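PDB 4B46: tubulin-like protein CetZ1 from Haloferax volcanii, which binds and probably hydrolyses GTP as a tubulin-like cytoskeletal protein that controls cell shape and is essential for the rod-shaped cells needed for efficient swimming. Local coordinates for residues Ala4-Gly9 against Pro117-His122; Ala33-Asn38 against Asp91-His96; Gln60-Gly65 against Ala76-Glu81; Phe101-Gly106 against Lys121-Ile126; Arg152-Phe157 against Asp162-Phe167. All blocks are in the same frame, centred on the assembly; numbering follows the deposited sequence.

Contact 1. Residues Ala4-Gly9 against Pro117-His122. With GDP (guanosine-5'-diphosphate), chain B.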
# COMPACT_ATOMS: atom_id res chain seq x y z
N ALA A 4 -3.57 5.65 10.23
CA ALA A 4 -2.32 5.60 10.99
C ALA A 4 -1.31 4.79 10.18
O ALA A 4 -1.42 3.57 10.07
CB ALA A 4 -2.55 4.98 12.35
N MET A 5 -0.32 5.46 9.61
CA MET A 5 0.68 4.79 8.80
C MET A 5 1.94 4.46 9.58
O MET A 5 2.52 5.34 10.22
CB MET A 5 1.08 5.65 7.61
CG MET A 5 -0.02 5.91 6.63
SD MET A 5 0.70 6.25 5.01
CE MET A 5 -0.83 6.47 4.10
N ILE A 6 2.37 3.20 9.52
CA ILE A 6 3.65 2.80 10.10
C ILE A 6 4.54 2.19 9.03
O ILE A 6 4.21 1.16 8.45
CB ILE A 6 3.48 1.77 11.25
CG1 ILE A 6 2.52 2.31 12.32
CG2 ILE A 6 4.85 1.45 11.88
CD1 ILE A 6 1.15 1.69 12.27
N GLY A 7 5.66 2.85 8.77
CA GLY A 7 6.66 2.32 7.85
C GLY A 7 7.64 1.45 8.61
O GLY A 7 8.11 1.82 9.69
N PHE A 8 7.92 0.27 8.06
CA PHE A 8 8.80 -0.69 8.72
C PHE A 8 9.98 -1.01 7.79
O PHE A 8 9.77 -1.43 6.65
CB PHE A 8 8.04 -1.98 9.06
CG PHE A 8 8.33 -2.51 10.44
CD1 PHE A 8 9.58 -3.00 10.77
CD2 PHE A 8 7.35 -2.52 11.42
CE1 PHE A 8 9.85 -3.49 12.04
CE2 PHE A 8 7.61 -3.01 12.70
CZ PHE A 8 8.87 -3.49 13.01
N GLY A 9 11.20 -0.81 8.28
CA GLY A 9 12.37 -0.99 7.43
C GLY A 9 12.62 0.26 6.59
O GLY A 9 11.85 1.22 6.65
N PRO A 117 4.90 -8.18 9.69
CA PRO A 117 3.83 -9.10 10.12
C PRO A 117 3.69 -9.19 11.64
O PRO A 117 2.58 -9.42 12.13
CB PRO A 117 4.29 -10.46 9.58
CG PRO A 117 5.23 -10.13 8.49
CD PRO A 117 5.95 -8.90 8.94
N VAL A 118 4.80 -9.04 12.35
CA VAL A 118 4.78 -9.06 13.80
C VAL A 118 3.99 -7.86 14.31
O VAL A 118 3.15 -7.99 15.20
CB VAL A 118 6.22 -9.05 14.39
CG1 VAL A 118 6.20 -8.76 15.91
CG2 VAL A 118 6.89 -10.38 14.11
N LEU A 119 4.23 -6.70 13.71
CA LEU A 119 3.49 -5.51 14.11
C LEU A 119 2.00 -5.64 13.78
O LEU A 119 1.15 -5.29 14.61
CB LEU A 119 4.05 -4.25 13.44
CG LEU A 119 3.25 -2.96 13.75
CD1 LEU A 119 3.16 -2.67 15.26
CD2 LEU A 119 3.82 -1.77 12.99
N ALA A 120 1.69 -6.15 12.59
CA ALA A 120 0.28 -6.27 12.17
C ALA A 120 -0.50 -7.12 13.16
O ALA A 120 -1.61 -6.76 13.56
CB ALA A 120 0.16 -6.83 10.75
N LYS A 121 0.09 -8.24 13.57
CA LYS A 121 -0.52 -9.13 14.55
C LYS A 121 -0.72 -8.42 15.89
O LYS A 121 -1.77 -8.54 16.52
CB LYS A 121 0.35 -10.38 14.72
CG LYS A 121 -0.32 -11.47 15.54
CD LYS A 121 0.58 -12.68 15.72
CE LYS A 121 -0.10 -13.74 16.58
NZ LYS A 121 0.81 -14.84 16.96
N HIS A 122 0.30 -7.69 16.33
CA HIS A 122 0.25 -6.93 17.58
C HIS A 122 -0.89 -5.91 17.54
O HIS A 122 -1.65 -5.76 18.50
CB HIS A 122 1.60 -6.25 17.82
CG HIS A 122 1.56 -5.17 18.86
ND1 HIS A 122 1.75 -5.43 20.20
CD2 HIS A 122 1.40 -3.83 18.76
CE1 HIS A 122 1.68 -4.30 20.88
NE2 HIS A 122 1.46 -3.32 20.03
PB GDP B . 14.90 -3.53 5.47
O1B GDP B . 15.83 -4.56 6.04
O2B GDP B . 15.17 -2.14 6.01
O3B GDP B . 13.49 -3.96 5.74
O3A GDP B . 15.21 -3.56 3.90
PA GDP B . 14.84 -2.39 2.88
O1A GDP B . 13.55 -1.73 3.23
O2A GDP B . 15.99 -1.42 2.77
O5' GDP B . 14.72 -3.22 1.50
C5' GDP B . 13.72 -4.23 1.42
C4' GDP B . 13.19 -4.31 0.00
O4' GDP B . 12.46 -3.13 -0.30
C3' GDP B . 14.30 -4.30 -1.02
O3' GDP B . 14.68 -5.65 -1.26
C2' GDP B . 13.69 -3.65 -2.25
O2' GDP B . 12.90 -4.59 -2.98
C1' GDP B . 12.66 -2.72 -1.67
N9 GDP B . 13.04 -1.31 -1.53
C8 GDP B . 14.10 -0.81 -0.86
N7 GDP B . 14.06 0.55 -0.87
C5 GDP B . 12.93 0.92 -1.52
C6 GDP B . 12.25 2.18 -1.88
O6 GDP B . 12.73 3.30 -1.56
N1 GDP B . 11.10 2.09 -2.56
C2 GDP B . 10.54 0.92 -2.92
N2 GDP B . 9.38 0.94 -3.62
N3 GDP B . 11.10 -0.27 -2.62
C4 GDP B . 12.26 -0.32 -1.94
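Leu119 reaches from helix 111-126 and sets one methyl, CD2, between Ile6 and Phe8 of strand 3-8. Its CG stands anti to the backbone N (chi1 176°), which turns the branched end toward the strand. CD2 meets Ile6 CG2 at 3.6 Å, and the two side chains cross obliquely. The same methyl lies at the edge of the Phe8 ring and in its plane, with Leu119 CD2 to Phe8 CD2 at 3.9 Å. Leu119 CB comes to the ring by another path: it approaches Phe8 CE2 obliquely at 3.8 Å. Ile6 and Phe8 are two residues apart, so both side chains leave the same face of the strand. This is helix-on-sheet packing in the Rossmann-like GTPase domain of the tubulin/FtsZ family. The strand runs straight into the nucleotide site at Gly9, whose CA is 3.3 Å from O2B of GDP. A side chain at Gly9 would collide with the beta-phosphate oxygen O3B, and at its backbone angles (phi 82°) a CB would also press on the carbonyl O of Phe8. The contact across the segments is wholly apolar and buried. Val37 of the neighbouring strand and Ala79 of helix 72-81 also touch Phe8, while Val103 of strand 100-106 touches Leu119.

Contact 2. Residues Ala33-Asn38 against Asp91-His96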
# COMPACT_ATOMS: atom_id res chain seq x y z
N ALA A 33 -1.61 9.98 11.40
CA ALA A 33 -0.42 9.70 12.20
C ALA A 33 0.59 8.95 11.35
O ALA A 33 0.22 8.06 10.59
CB ALA A 33 -0.78 8.88 13.41
N ALA A 34 1.86 9.29 11.49
CA ALA A 34 2.90 8.56 10.79
C ALA A 34 4.03 8.15 11.75
O ALA A 34 4.50 8.96 12.55
CB ALA A 34 3.44 9.37 9.63
N VAL A 35 4.42 6.89 11.67
CA VAL A 35 5.48 6.33 12.51
C VAL A 35 6.44 5.52 11.63
O VAL A 35 5.99 4.89 10.67
CB VAL A 35 4.89 5.45 13.65
CG1 VAL A 35 5.97 4.68 14.38
CG2 VAL A 35 4.08 6.32 14.64
N ALA A 36 7.73 5.56 11.94
CA ALA A 36 8.74 4.79 11.22
C ALA A 36 9.50 3.90 12.19
O ALA A 36 9.95 4.37 13.25
CB ALA A 36 9.72 5.72 10.51
N VAL A 37 9.63 2.63 11.85
CA VAL A 37 10.32 1.67 12.71
C VAL A 37 11.47 1.06 11.93
O VAL A 37 11.28 0.60 10.80
CB VAL A 37 9.40 0.51 13.16
CG1 VAL A 37 10.14 -0.40 14.15
CG2 VAL A 37 8.10 1.05 13.78
N ASN A 38 12.65 1.06 12.52
CA ASN A 38 13.82 0.50 11.84
C ASN A 38 14.86 0.04 12.85
O ASN A 38 14.79 0.39 14.03
CB ASN A 38 14.41 1.52 10.84
CG ASN A 38 15.13 0.85 9.66
OD1 ASN A 38 15.73 -0.22 9.78
ND2 ASN A 38 15.09 1.51 8.50
N ASP A 91 1.40 4.87 21.20
CA ASP A 91 0.61 5.41 22.30
C ASP A 91 0.38 6.92 22.22
O ASP A 91 -0.44 7.47 22.96
CB ASP A 91 1.23 5.04 23.65
CG ASP A 91 0.99 3.60 24.03
OD1 ASP A 91 0.08 2.97 23.47
OD2 ASP A 91 1.72 3.10 24.92
N SER A 92 1.12 7.60 21.35
CA SER A 92 0.98 9.04 21.19
C SER A 92 0.02 9.37 20.05
O SER A 92 -0.45 10.51 19.92
CB SER A 92 2.34 9.69 20.95
OG SER A 92 3.24 9.37 22.00
N ILE A 93 -0.28 8.37 19.22
CA ILE A 93 -1.24 8.50 18.13
C ILE A 93 -2.68 8.58 18.64
O ILE A 93 -3.10 7.75 19.44
CB ILE A 93 -1.14 7.28 17.19
CG1 ILE A 93 0.18 7.32 16.42
CG2 ILE A 93 -2.34 7.21 16.25
CD1 ILE A 93 0.40 6.09 15.56
N PRO A 94 -3.45 9.57 18.16
CA PRO A 94 -4.87 9.63 18.50
C PRO A 94 -5.64 8.56 17.72
O PRO A 94 -6.24 8.85 16.67
CB PRO A 94 -5.28 11.03 18.05
CG PRO A 94 -4.36 11.32 16.89
CD PRO A 94 -3.06 10.62 17.20
N VAL A 95 -5.61 7.34 18.23
CA VAL A 95 -6.17 6.19 17.52
C VAL A 95 -7.69 6.30 17.31
O VAL A 95 -8.20 5.84 16.30
CB VAL A 95 -5.79 4.86 18.21
CG1 VAL A 95 -6.44 3.67 17.51
CG2 VAL A 95 -4.27 4.69 18.22
N HIS A 96 -8.39 6.92 18.25
CA HIS A 96 -9.83 7.12 18.10
C HIS A 96 -10.17 7.96 16.87
O HIS A 96 -11.31 7.99 16.42
CB HIS A 96 -10.45 7.77 19.35
CG HIS A 96 -10.42 6.89 20.56
ND1 HIS A 96 -11.01 5.64 20.59
CD2 HIS A 96 -9.89 7.08 21.79
CE1 HIS A 96 -10.82 5.10 21.78
NE2 HIS A 96 -10.15 5.95 22.53
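The contact belongs to the Rossmann-like GTPase sheet near one end, where the loop between helix 83-90 and strand 100-106 packs on the start of strand 31-38, next to the outermost strand 55-57. Ile93 of that loop meets Ala33 and Val35 of the strand. All three residues are buried, and no hydrogen bond joins the segments. Ala33 CB sits in the fork of the isoleucine, with Ile93 CG1 at 3.5 Å and Ile93 CG2 at 3.6 Å. The terminal methyl also touches this atom: Ile93 CD1 is 3.7 Å from Ala33 CB. It reaches further along the strand as well, to Val35 CG2 at 3.8 Å. Ile93 CG1 lies anti to the carbonyl carbon (chi1 -70°) and the chain then runs extended, so CD1 is carried past Ala33 to Val35. Val35 and Ile93 cross at a slant. Replacing Ile93 with an alanine would probably leave Ala33 CB and Val35 CG2 without their cover from the loop and open a gap beneath it. Next to Ile93, Pro94 is the centre of an inverse gamma turn, which bends the chain sharply before strand 100-106. On the other face of the strand, Ala34 packs on Val16 and Val20 of helix 9-26. A parallel strand with apolar side chains covered on both faces is typical of the three-layer alpha/beta fold of tubulin and FtsZ GTPases.

Contact 3. Residues Gln60-Gly65 against Ala76-Glu81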
# COMPACT_ATOMS: atom_id res chain seq x y z
N GLN A 60 18.33 -2.67 19.21
CA GLN A 60 19.62 -2.11 19.62
C GLN A 60 20.50 -3.15 20.33
O GLN A 60 21.72 -3.21 20.11
CB GLN A 60 19.43 -0.89 20.53
CG GLN A 60 18.63 0.24 19.91
CD GLN A 60 17.18 0.26 20.37
OE1 GLN A 60 16.49 -0.77 20.39
NE2 GLN A 60 16.70 1.45 20.75
N SER A 61 19.87 -3.98 21.17
CA SER A 61 20.61 -4.99 21.92
C SER A 61 21.21 -6.08 21.02
O SER A 61 22.12 -6.80 21.45
CB SER A 61 19.71 -5.64 22.96
OG SER A 61 18.74 -6.46 22.34
N ARG A 62 20.71 -6.20 19.79
CA ARG A 62 21.15 -7.25 18.86
C ARG A 62 22.02 -6.71 17.74
O ARG A 62 22.93 -7.40 17.28
CB ARG A 62 19.95 -7.95 18.20
CG ARG A 62 19.00 -8.66 19.15
CD ARG A 62 19.59 -9.92 19.74
NE ARG A 62 19.70 -11.05 18.80
CZ ARG A 62 18.70 -11.86 18.48
NH1 ARG A 62 17.48 -11.66 18.97
NH2 ARG A 62 18.90 -12.88 17.66
N VAL A 63 21.72 -5.52 17.23
CA VAL A 63 22.47 -5.02 16.09
C VAL A 63 23.02 -3.61 16.27
O VAL A 63 23.64 -3.07 15.35
CB VAL A 63 21.67 -5.09 14.76
CG1 VAL A 63 21.37 -6.54 14.40
CG2 VAL A 63 20.38 -4.28 14.86
N LYS A 64 22.79 -3.02 17.44
CA LYS A 64 23.43 -1.76 17.81
C LYS A 64 23.28 -0.65 16.77
O LYS A 64 24.24 0.08 16.48
CB LYS A 64 24.91 -2.01 18.12
CG LYS A 64 25.14 -2.78 19.40
CD LYS A 64 24.79 -1.92 20.60
CE LYS A 64 24.85 -2.71 21.89
NZ LYS A 64 24.64 -1.83 23.07
N GLY A 65 22.09 -0.53 16.19
CA GLY A 65 21.81 0.50 15.22
C GLY A 65 22.30 0.24 13.81
O GLY A 65 22.28 1.13 12.96
N ALA A 76 12.27 -10.50 12.46
CA ALA A 76 11.08 -10.90 13.19
C ALA A 76 11.36 -11.00 14.70
O ALA A 76 10.54 -10.62 15.52
CB ALA A 76 10.55 -12.23 12.66
N GLU A 77 12.52 -11.53 15.06
CA GLU A 77 12.88 -11.66 16.47
C GLU A 77 13.02 -10.31 17.17
O GLU A 77 12.54 -10.14 18.30
CB GLU A 77 14.17 -12.48 16.63
CG GLU A 77 13.96 -13.98 16.42
CD GLU A 77 15.28 -14.74 16.31
OE1 GLU A 77 16.35 -14.11 16.40
OE2 GLU A 77 15.23 -15.98 16.13
N ILE A 78 13.64 -9.34 16.51
CA ILE A 78 13.80 -8.03 17.16
C ILE A 78 12.48 -7.29 17.27
O ILE A 78 12.23 -6.60 18.26
CB ILE A 78 14.87 -7.12 16.50
CG1 ILE A 78 14.54 -6.87 15.03
CG2 ILE A 78 16.29 -7.72 16.68
CD1 ILE A 78 15.36 -5.74 14.41
N ALA A 79 11.62 -7.45 16.26
CA ALA A 79 10.29 -6.86 16.33
C ALA A 79 9.50 -7.43 17.50
O ALA A 79 8.77 -6.71 18.19
CB ALA A 79 9.53 -7.06 14.99
N GLU A 80 9.63 -8.73 17.73
CA GLU A 80 8.93 -9.35 18.84
C GLU A 80 9.50 -8.93 20.20
O GLU A 80 8.74 -8.67 21.12
CB GLU A 80 8.93 -10.88 18.71
CG GLU A 80 8.15 -11.34 17.49
CD GLU A 80 7.82 -12.81 17.50
OE1 GLU A 80 8.65 -13.61 17.98
OE2 GLU A 80 6.72 -13.17 17.03
N GLU A 81 10.82 -8.84 20.30
CA GLU A 81 11.48 -8.48 21.56
C GLU A 81 11.20 -7.03 21.90
O GLU A 81 10.98 -6.69 23.07
CB GLU A 81 13.00 -8.70 21.44
CG GLU A 81 13.42 -10.15 21.31
CD GLU A 81 14.83 -10.34 20.75
OE1 GLU A 81 15.49 -9.34 20.37
OE2 GLU A 81 15.28 -11.50 20.70
O HOH W 1 16.63 -6.38 20.44
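Arg62 carries this contact, with Ile78 and Glu81 as its two largest partners in buried surface. From the short helix 60-63 its chain bends at chi2 and chi3 (both -72°), which brings the guanidinium round to the carboxylates of helix 72-81. Arg62 NH1 makes a salt bridge with Glu81 OE2 at 2.8 Å. This carboxylate lies at the edge of the guanidinium, with the two planes 42° apart, and the side chains cross at about a right angle. A longer, weak hydrogen bond goes from the same nitrogen to Glu81 OE1. In a second salt bridge Arg62 NH2 donates to Glu77 OE1 at 3.1 Å, nearly along the C-O axis and slightly out of the guanidinium plane. Nearer the backbone, Arg62 CG rests on Ile78 CG2 at 3.8 Å. A water lies between Ser61 OG, at 2.8 Å, and Glu81 OE1. With Glu77 replaced by an alanine, Arg62 NH2 is likely to lose its carboxylate, and the guanidinium, held then through NH1 to Glu81, could turn more freely. Glu77 and Glu81 are one helical turn apart, so one arginine bridges both. Its positive charge would offset some of the repulsion expected between the two carboxylates, and its aliphatic part ties this largely exposed network to the buried Ile78.

Contact 4. Residues Phe101-Gly106 against Lys121-Ile126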
# COMPACT_ATOMS: atom_id res chain seq x y z
N PHE A 101 -5.37 1.25 10.38
CA PHE A 101 -3.90 1.25 10.38
C PHE A 101 -3.41 0.76 9.03
O PHE A 101 -4.07 -0.08 8.40
CB PHE A 101 -3.37 0.32 11.46
CG PHE A 101 -3.58 0.82 12.85
CD1 PHE A 101 -4.74 0.53 13.54
CD2 PHE A 101 -2.60 1.59 13.47
CE1 PHE A 101 -4.93 0.99 14.83
CE2 PHE A 101 -2.78 2.05 14.76
CZ PHE A 101 -3.94 1.76 15.44
N LEU A 102 -2.27 1.28 8.58
CA LEU A 102 -1.60 0.76 7.39
C LEU A 102 -0.11 0.51 7.68
O LEU A 102 0.66 1.44 7.96
CB LEU A 102 -1.76 1.70 6.20
CG LEU A 102 -1.12 1.22 4.89
CD1 LEU A 102 -1.89 0.03 4.31
CD2 LEU A 102 -1.04 2.35 3.87
N VAL A 103 0.28 -0.76 7.61
CA VAL A 103 1.67 -1.14 7.84
C VAL A 103 2.36 -1.29 6.49
O VAL A 103 1.97 -2.13 5.67
CB VAL A 103 1.77 -2.45 8.66
CG1 VAL A 103 3.24 -2.87 8.87
CG2 VAL A 103 1.05 -2.27 9.99
N VAL A 104 3.35 -0.45 6.25
CA VAL A 104 4.01 -0.39 4.96
C VAL A 104 5.44 -0.93 5.05
O VAL A 104 6.19 -0.55 5.95
CB VAL A 104 4.08 1.05 4.43
CG1 VAL A 104 4.66 1.06 3.00
CG2 VAL A 104 2.68 1.68 4.45
N SER A 105 5.82 -1.79 4.10
CA SER A 105 7.12 -2.45 4.16
C SER A 105 7.53 -3.11 2.86
O SER A 105 6.70 -3.64 2.12
CB SER A 105 7.10 -3.51 5.24
OG SER A 105 8.37 -4.10 5.36
N GLY A 106 8.83 -3.09 2.59
CA GLY A 106 9.40 -3.92 1.53
C GLY A 106 9.47 -5.33 2.08
O GLY A 106 9.74 -5.52 3.27
N LYS A 121 0.09 -8.24 13.57
CA LYS A 121 -0.52 -9.13 14.55
C LYS A 121 -0.72 -8.42 15.89
O LYS A 121 -1.77 -8.54 16.52
CB LYS A 121 0.35 -10.38 14.72
CG LYS A 121 -0.32 -11.47 15.54
CD LYS A 121 0.58 -12.68 15.72
CE LYS A 121 -0.10 -13.74 16.58
NZ LYS A 121 0.81 -14.84 16.96
N HIS A 122 0.30 -7.69 16.33
CA HIS A 122 0.25 -6.93 17.58
C HIS A 122 -0.89 -5.91 17.54
O HIS A 122 -1.65 -5.76 18.50
CB HIS A 122 1.60 -6.25 17.82
CG HIS A 122 1.56 -5.17 18.86
ND1 HIS A 122 1.75 -5.43 20.20
CD2 HIS A 122 1.40 -3.83 18.76
CE1 HIS A 122 1.68 -4.30 20.88
NE2 HIS A 122 1.46 -3.32 20.03
N LEU A 123 -1.00 -5.20 16.42
CA LEU A 123 -2.04 -4.18 16.27
C LEU A 123 -3.46 -4.76 16.30
O LEU A 123 -4.35 -4.20 16.96
CB LEU A 123 -1.84 -3.39 14.99
CG LEU A 123 -0.61 -2.48 14.96
CD1 LEU A 123 -0.44 -1.84 13.58
CD2 LEU A 123 -0.74 -1.43 16.04
N LYS A 124 -3.67 -5.88 15.62
CA LYS A 124 -4.99 -6.52 15.60
C LYS A 124 -5.37 -7.05 16.98
O LYS A 124 -6.55 -7.21 17.31
CB LYS A 124 -5.04 -7.65 14.56
CG LYS A 124 -5.22 -7.14 13.13
CD LYS A 124 -5.54 -8.26 12.14
CE LYS A 124 -6.84 -8.96 12.46
NZ LYS A 124 -7.98 -8.01 12.46
N ARG A 125 -4.35 -7.31 17.79
CA ARG A 125 -4.54 -7.87 19.11
C ARG A 125 -5.04 -6.83 20.12
O ARG A 125 -5.77 -7.16 21.06
CB ARG A 125 -3.22 -8.47 19.60
CG ARG A 125 -3.35 -9.82 20.23
CD ARG A 125 -2.00 -10.53 20.24
NE ARG A 125 -2.05 -11.76 21.02
CZ ARG A 125 -1.52 -11.88 22.23
NH1 ARG A 125 -0.88 -10.86 22.78
NH2 ARG A 125 -1.63 -13.03 22.88
N ILE A 126 -4.64 -5.58 19.94
CA ILE A 126 -4.99 -4.55 20.92
C ILE A 126 -5.98 -3.51 20.42
O ILE A 126 -6.65 -2.86 21.23
CB ILE A 126 -3.73 -3.86 21.53
CG1 ILE A 126 -3.23 -2.74 20.62
CG2 ILE A 126 -2.61 -4.89 21.80
CD1 ILE A 126 -1.94 -2.11 21.10
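Apolar contacts join Leu123 of helix 111-126 to Phe101 and Val103 of strand 100-106. Leu123 CD1 does most of the touching. It meets Val103 CG2 at 3.9 Å and comes obliquely to Phe101 CD2 at 4.1 Å. The second methyl, Leu123 CD2, stands over one face of the Phe101 ring, 4.2 Å above its plane and offset toward the rim. Leu123 CG lies anti to the carbonyl carbon (chi1 -68°), and this torsion turns the branched end toward the strand. Elsewhere, the Phe101 ring stacks with that of Tyr127, just beyond the helix.

Hydrogen bonds lie within the segments and not between them. Ser105 OG donates to Gly106 O at 2.9 Å from above the carbonyl plane, 40° out of it. This side-chain bond lies at the ligand end of the strand, where Gly106 touches GDP. The last turn of the helix is held by long backbone bonds, several of them weak.

A salt bridge runs outside this pair of segments, from Lys124 to Asp162 beside strand 163-168. A helix leucine packed on alternate strand residues is typical of the beta-alpha-beta unit, here strand 100-106, helix 111-126 and strand 131-137, within the Rossmann-like GTPase domain.

Contact 5. Residues Arg152-Phe157 against Asp162-Phe167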
# COMPACT_ATOMS: atom_id res chain seq x y z
N ARG A 152 8.63 -15.74 1.95
CA ARG A 152 8.36 -16.05 3.36
C ARG A 152 7.60 -14.96 4.09
O ARG A 152 6.69 -15.24 4.87
CB ARG A 152 9.66 -16.34 4.10
CG ARG A 152 10.31 -17.61 3.65
CD ARG A 152 11.59 -17.84 4.42
NE ARG A 152 12.13 -19.16 4.20
CZ ARG A 152 13.43 -19.44 4.19
NH1 ARG A 152 14.31 -18.47 4.39
NH2 ARG A 152 13.84 -20.67 3.99
N SER A 153 7.97 -13.71 3.84
CA SER A 153 7.30 -12.57 4.47
C SER A 153 5.84 -12.47 4.00
O SER A 153 4.92 -12.25 4.81
CB SER A 153 8.05 -11.28 4.15
OG SER A 153 7.46 -10.15 4.77
N PHE A 154 5.63 -12.64 2.70
CA PHE A 154 4.28 -12.58 2.14
C PHE A 154 3.34 -13.58 2.81
O PHE A 154 2.22 -13.23 3.18
CB PHE A 154 4.29 -12.80 0.62
CG PHE A 154 2.90 -12.98 0.04
CD1 PHE A 154 2.14 -11.88 -0.31
CD2 PHE A 154 2.35 -14.25 -0.10
CE1 PHE A 154 0.85 -12.03 -0.81
CE2 PHE A 154 1.05 -14.41 -0.60
CZ PHE A 154 0.31 -13.30 -0.95
N GLN A 155 3.80 -14.82 2.97
CA GLN A 155 2.99 -15.87 3.57
C GLN A 155 2.47 -15.45 4.94
O GLN A 155 1.30 -15.66 5.26
CB GLN A 155 3.79 -17.17 3.74
CG GLN A 155 4.33 -17.75 2.45
CD GLN A 155 3.27 -18.46 1.64
OE1 GLN A 155 2.91 -18.02 0.55
NE2 GLN A 155 2.78 -19.58 2.16
N THR A 156 3.34 -14.83 5.74
CA THR A 156 2.98 -14.46 7.11
C THR A 156 2.18 -13.17 7.13
O THR A 156 1.15 -13.08 7.81
CB THR A 156 4.23 -14.28 7.99
OG1 THR A 156 5.07 -15.43 7.86
CG2 THR A 156 3.83 -14.12 9.46
N PHE A 157 2.65 -12.18 6.39
CA PHE A 157 2.01 -10.86 6.34
C PHE A 157 0.53 -10.94 5.92
O PHE A 157 -0.34 -10.30 6.52
CB PHE A 157 2.77 -9.96 5.36
CG PHE A 157 2.63 -8.49 5.61
CD1 PHE A 157 1.97 -8.02 6.73
CD2 PHE A 157 3.19 -7.58 4.73
CE1 PHE A 157 1.85 -6.65 6.96
CE2 PHE A 157 3.07 -6.21 4.95
CZ PHE A 157 2.39 -5.75 6.07
N ASP A 162 -5.94 -7.50 7.80
CA ASP A 162 -7.30 -7.66 7.26
C ASP A 162 -7.29 -7.73 5.73
O ASP A 162 -8.18 -8.32 5.12
CB ASP A 162 -8.21 -6.55 7.77
CG ASP A 162 -8.35 -6.59 9.28
OD1 ASP A 162 -8.77 -7.65 9.80
OD2 ASP A 162 -8.00 -5.60 9.95
N ASN A 163 -6.27 -7.13 5.12
CA ASN A 163 -6.11 -7.16 3.67
C ASN A 163 -4.70 -6.70 3.35
O ASN A 163 -4.17 -5.79 3.98
CB ASN A 163 -7.13 -6.25 2.97
CG ASN A 163 -7.26 -6.55 1.47
OD1 ASN A 163 -6.31 -6.36 0.68
ND2 ASN A 163 -8.44 -7.02 1.07
N LEU A 164 -4.07 -7.35 2.38
CA LEU A 164 -2.73 -6.96 2.00
C LEU A 164 -2.74 -6.33 0.62
O LEU A 164 -2.93 -7.01 -0.38
CB LEU A 164 -1.79 -8.18 2.04
CG LEU A 164 -0.36 -7.85 1.61
CD1 LEU A 164 0.26 -6.81 2.55
CD2 LEU A 164 0.48 -9.12 1.55
N LEU A 165 -2.58 -5.01 0.58
CA LEU A 165 -2.42 -4.28 -0.66
C LEU A 165 -0.98 -4.51 -1.11
O LEU A 165 -0.06 -4.42 -0.31
CB LEU A 165 -2.62 -2.78 -0.45
CG LEU A 165 -3.93 -2.12 0.06
CD1 LEU A 165 -4.99 -2.07 -1.03
CD2 LEU A 165 -4.51 -2.75 1.31
N VAL A 166 -0.79 -4.80 -2.40
CA VAL A 166 0.54 -5.15 -2.90
C VAL A 166 0.99 -4.21 -4.01
O VAL A 166 0.22 -3.85 -4.91
CB VAL A 166 0.59 -6.62 -3.38
CG1 VAL A 166 1.97 -6.98 -3.99
CG2 VAL A 166 0.22 -7.56 -2.25
N PHE A 167 2.25 -3.79 -3.93
CA PHE A 167 2.93 -3.11 -5.03
C PHE A 167 4.18 -3.92 -5.38
O PHE A 167 5.01 -4.18 -4.51
CB PHE A 167 3.29 -1.67 -4.66
CG PHE A 167 3.85 -0.88 -5.80
CD1 PHE A 167 5.20 -0.94 -6.11
CD2 PHE A 167 3.02 -0.08 -6.58
CE1 PHE A 167 5.72 -0.22 -7.18
CE2 PHE A 167 3.52 0.64 -7.65
CZ PHE A 167 4.88 0.57 -7.95
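Helix 144-160 and strand 163-168 follow each other closely in the chain, so the last turns of the helix fold back over the strand. The nearest pair of CA atoms is Phe157 CA and Leu164 CA, 7.5 Å apart. Within the helix, Phe157 N bonds to Ser153 O at 2.8 Å. Leu164 points from the strand toward the helix and divides its two methyls between two phenylalanines. Its CG lies anti to the backbone N (chi1 178°), which lifts the fork off the sheet. Leu164 CD1 sits over one face of the Phe157 ring in a CH-pi contact, 4.0 Å from the ring centroid and 25° off the normal. The two side chains cross at about a right angle. Leu164 CD2 goes to the other aromatic, reaching Phe154 CD1 at 3.7 Å and Phe154 CE1 at 3.8 Å. That approach is oblique. Phe154 also touches Ile355 of helix 353-366, and Phe157 touches Leu107. The unit joined here is the beta-alpha-beta crossover of strand 131-137, helix 144-160 and strand 163-168. No polar bond links the segments, so cohesion here probably comes from dispersion, the CH-pi contact included, and from burial of three apolar side chains.

All five contacts lie in the GTPase domain. Contacts 1 and 4 share helix 111-126 and have centres about 4 Å apart. Their strands pair directly, with Phe8 N to Val104 O at 2.9 Å. Contact 2 adds the next strand, where Gly7 N meets Val35 O at 2.8 Å. Contact 5 lies further along the sheet, on strand 163-168. It joins contact 4 by the salt bridge from Lys124 NZ to Asp162 OD1, 2.8 Å long, and packs Thr156 on Pro117 of contact 1. Contact 3 is more peripheral but reaches contact 1 where Val118 packs on Ala79 and Glu80. GDP touches Gly9 of contact 1 and Gly106 of contact 4. The side chain of Ile78 in contact 3 is about 8 Å from the bound GDP.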